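Side-chain contact in fatty acid synthase 1, isoform A (Drosophila melanogaster, PDB 6FN6), which probably builds long-chain saturated fatty acids from acetyl-CoA and malonyl-CoA with NADPH, this chain holding its dehydratase, enoylreductase and ketoreductase region: residues 18-23 / 169-174. Residues are numbered along the deposited sequence; the frame is centred on the assembly and turned at random.
Sequences DAFLAG and NWISFM
The side-chain amide of N169 lies over one face of the F20 ring, ND2 hovering above the ring centre, 3.5 Å from F20 CE2. Ring and amide planes are 75° apart, so the amide stands nearly upright on the face and meets it through its nitrogen end. The division of labour within N169 suits an asparagine: while ND2 meets the ring, OD1 caps the helix that starts at W170, accepting from S172 N at 2.7 Å in an almost straight bond (179°). That capping bond probably restrains how the amide turns, holding ND2 toward the ring. With CG anti to the backbone N (chi1 -176°), the amide can serve both the helix end and the aromatic face.

The flat ring of F20 also offers an apolar edge to I171, whose branched side chain sets two carbons beside it: I171 CD1 lies near the ring plane, 3.7 Å from F20 CZ, and I171 CG2 is 4.0 Å from F20 CE2. On the opposite face L21, next in the 3-10 turn, places CG toward the rim. A serine in place of F20 would probably leave the N169 amide without its aromatic face and open a gap beside I171 CD1.

The capped start of helix 170-183 in the predicted C-terminal hotdog fold thus packs against the 3-10 turn of the N-terminal one, near predicted catalytic residues H24 and D175, as expected of a double-hotdog dehydratase.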
loop_
_atom_site.group_PDB
_atom_site.type_symbol
_atom_site.label_atom_id
_atom_site.label_comp_id
_atom_site.label_asym_id
_atom_site.label_seq_id
_atom_site.Cartn_x
_atom_site.Cartn_y
_atom_site.Cartn_z
ATOM N N ASP A 18 -32.052 -4.258 -23.333
ATOM C CA ASP A 18 -30.590 -4.232 -23.361
ATOM C C ASP A 18 -30.042 -3.936 -24.757
ATOM O O ASP A 18 -28.830 -3.826 -24.943
ATOM C CB ASP A 18 -30.031 -5.563 -22.852
ATOM C CG ASP A 18 -30.413 -5.839 -21.412
ATOM O OD1 ASP A 18 -30.436 -4.880 -20.612
ATOM O OD2 ASP A 18 -30.694 -7.011 -21.082
ATOM N N ALA A 19 -30.941 -3.791 -25.725
ATOM C CA ALA A 19 -30.557 -3.616 -27.123
ATOM C C ALA A 19 -29.667 -2.392 -27.332
ATOM O O ALA A 19 -28.746 -2.424 -28.147
ATOM C CB ALA A 19 -31.798 -3.512 -27.996
ATOM N N PHE A 20 -29.953 -1.313 -26.608
ATOM C CA PHE A 20 -29.218 -0.058 -26.764
ATOM C C PHE A 20 -27.701 -0.216 -26.600
ATOM O O PHE A 20 -26.930 0.566 -27.154
ATOM C CB PHE A 20 -29.730 0.973 -25.755
ATOM C CG PHE A 20 -29.265 0.727 -24.348
ATOM C CD1 PHE A 20 -29.908 -0.197 -23.542
ATOM C CD2 PHE A 20 -28.181 1.419 -23.832
ATOM C CE1 PHE A 20 -29.480 -0.426 -22.250
ATOM C CE2 PHE A 20 -27.749 1.195 -22.539
ATOM C CZ PHE A 20 -28.398 0.270 -21.747
ATOM N N LEU A 21 -27.281 -1.227 -25.848
ATOM C CA LEU A 21 -25.868 -1.405 -25.523
ATOM C C LEU A 21 -24.998 -1.548 -26.773
ATOM O O LEU A 21 -23.793 -1.292 -26.735
ATOM C CB LEU A 21 -25.682 -2.633 -24.625
ATOM C CG LEU A 21 -26.288 -2.539 -23.223
ATOM C CD1 LEU A 21 -26.271 -3.895 -22.541
ATOM C CD2 LEU A 21 -25.551 -1.507 -22.383
ATOM N N ALA A 22 -25.606 -1.958 -27.879
ATOM C CA ALA A 22 -24.880 -2.106 -29.133
ATOM C C ALA A 22 -24.300 -0.766 -29.586
ATOM O O ALA A 22 -23.332 -0.722 -30.343
ATOM C CB ALA A 22 -25.786 -2.682 -30.203
ATOM N N GLY A 23 -24.903 0.324 -29.123
ATOM C CA GLY A 23 -24.442 1.655 -29.468
ATOM C C GLY A 23 -23.058 1.972 -28.943
ATOM O O GLY A 23 -22.361 2.824 -29.491
ATOM N N ASN A 169 -32.092 7.179 -19.532
ATOM C CA ASN A 169 -31.126 6.086 -19.568
ATOM C C ASN A 169 -29.825 6.517 -18.892
ATOM O O ASN A 169 -29.045 7.282 -19.457
ATOM C CB ASN A 169 -30.868 5.651 -21.015
ATOM C CG ASN A 169 -29.944 4.445 -21.114
ATOM O OD1 ASN A 169 -28.827 4.458 -20.598
ATOM N ND2 ASN A 169 -30.407 3.400 -21.791
ATOM N N TRP A 170 -29.592 6.016 -17.682
ATOM C CA TRP A 170 -28.431 6.423 -16.891
ATOM C C TRP A 170 -27.116 5.925 -17.478
ATOM O O TRP A 170 -26.102 6.616 -17.397
ATOM C CB TRP A 170 -28.574 5.932 -15.448
ATOM C CG TRP A 170 -29.646 6.642 -14.680
ATOM C CD1 TRP A 170 -30.961 6.291 -14.583
ATOM C CD2 TRP A 170 -29.493 7.839 -13.908
ATOM N NE1 TRP A 170 -31.633 7.193 -13.793
ATOM C CE2 TRP A 170 -30.755 8.151 -13.367
ATOM C CE3 TRP A 170 -28.409 8.673 -13.619
ATOM C CZ2 TRP A 170 -30.961 9.264 -12.554
ATOM C CZ3 TRP A 170 -28.618 9.775 -12.813
ATOM C CH2 TRP A 170 -29.883 10.061 -12.290
ATOM N N ILE A 171 -27.126 4.729 -18.057
ATOM C CA ILE A 171 -25.908 4.168 -18.631
ATOM C C ILE A 171 -25.393 5.065 -19.752
ATOM O O ILE A 171 -24.237 5.488 -19.736
ATOM C CB ILE A 171 -26.141 2.729 -19.132
ATOM C CG1 ILE A 171 -26.473 1.812 -17.951
ATOM C CG2 ILE A 171 -24.913 2.218 -19.905
ATOM C CD1 ILE A 171 -26.890 0.406 -18.343
ATOM N N SER A 172 -26.250 5.367 -20.719
ATOM C CA SER A 172 -25.842 6.188 -21.851
ATOM C C SER A 172 -25.425 7.572 -21.370
ATOM O O SER A 172 -24.404 8.108 -21.805
ATOM C CB SER A 172 -26.968 6.300 -22.882
ATOM O OG SER A 172 -27.944 7.248 -22.485
ATOM N N PHE A 173 -26.216 8.147 -20.471
ATOM C CA PHE A 173 -25.960 9.501 -20.004
ATOM C C PHE A 173 -24.610 9.611 -19.302
ATOM O O PHE A 173 -23.814 10.499 -19.609
ATOM C CB PHE A 173 -27.066 9.964 -19.061
ATOM C CG PHE A 173 -26.789 11.291 -18.425
ATOM C CD1 PHE A 173 -27.044 12.466 -19.109
ATOM C CD2 PHE A 173 -26.259 11.364 -17.149
ATOM C CE1 PHE A 173 -26.782 13.691 -18.529
ATOM C CE2 PHE A 173 -25.996 12.588 -16.565
ATOM C CZ PHE A 173 -26.256 13.752 -17.255
ATOM N N MET A 174 -24.353 8.712 -18.357
ATOM C CA MET A 174 -23.096 8.741 -17.624
ATOM C C MET A 174 -21.930 8.435 -18.560
ATOM O O MET A 174 -20.826 8.938 -18.363
ATOM C CB MET A 174 -23.130 7.755 -16.449
ATOM C CG MET A 174 -23.951 8.263 -15.261
ATOM S SD MET A 174 -23.627 7.413 -13.698
ATOM C CE MET A 174 -24.309 5.787 -14.030
#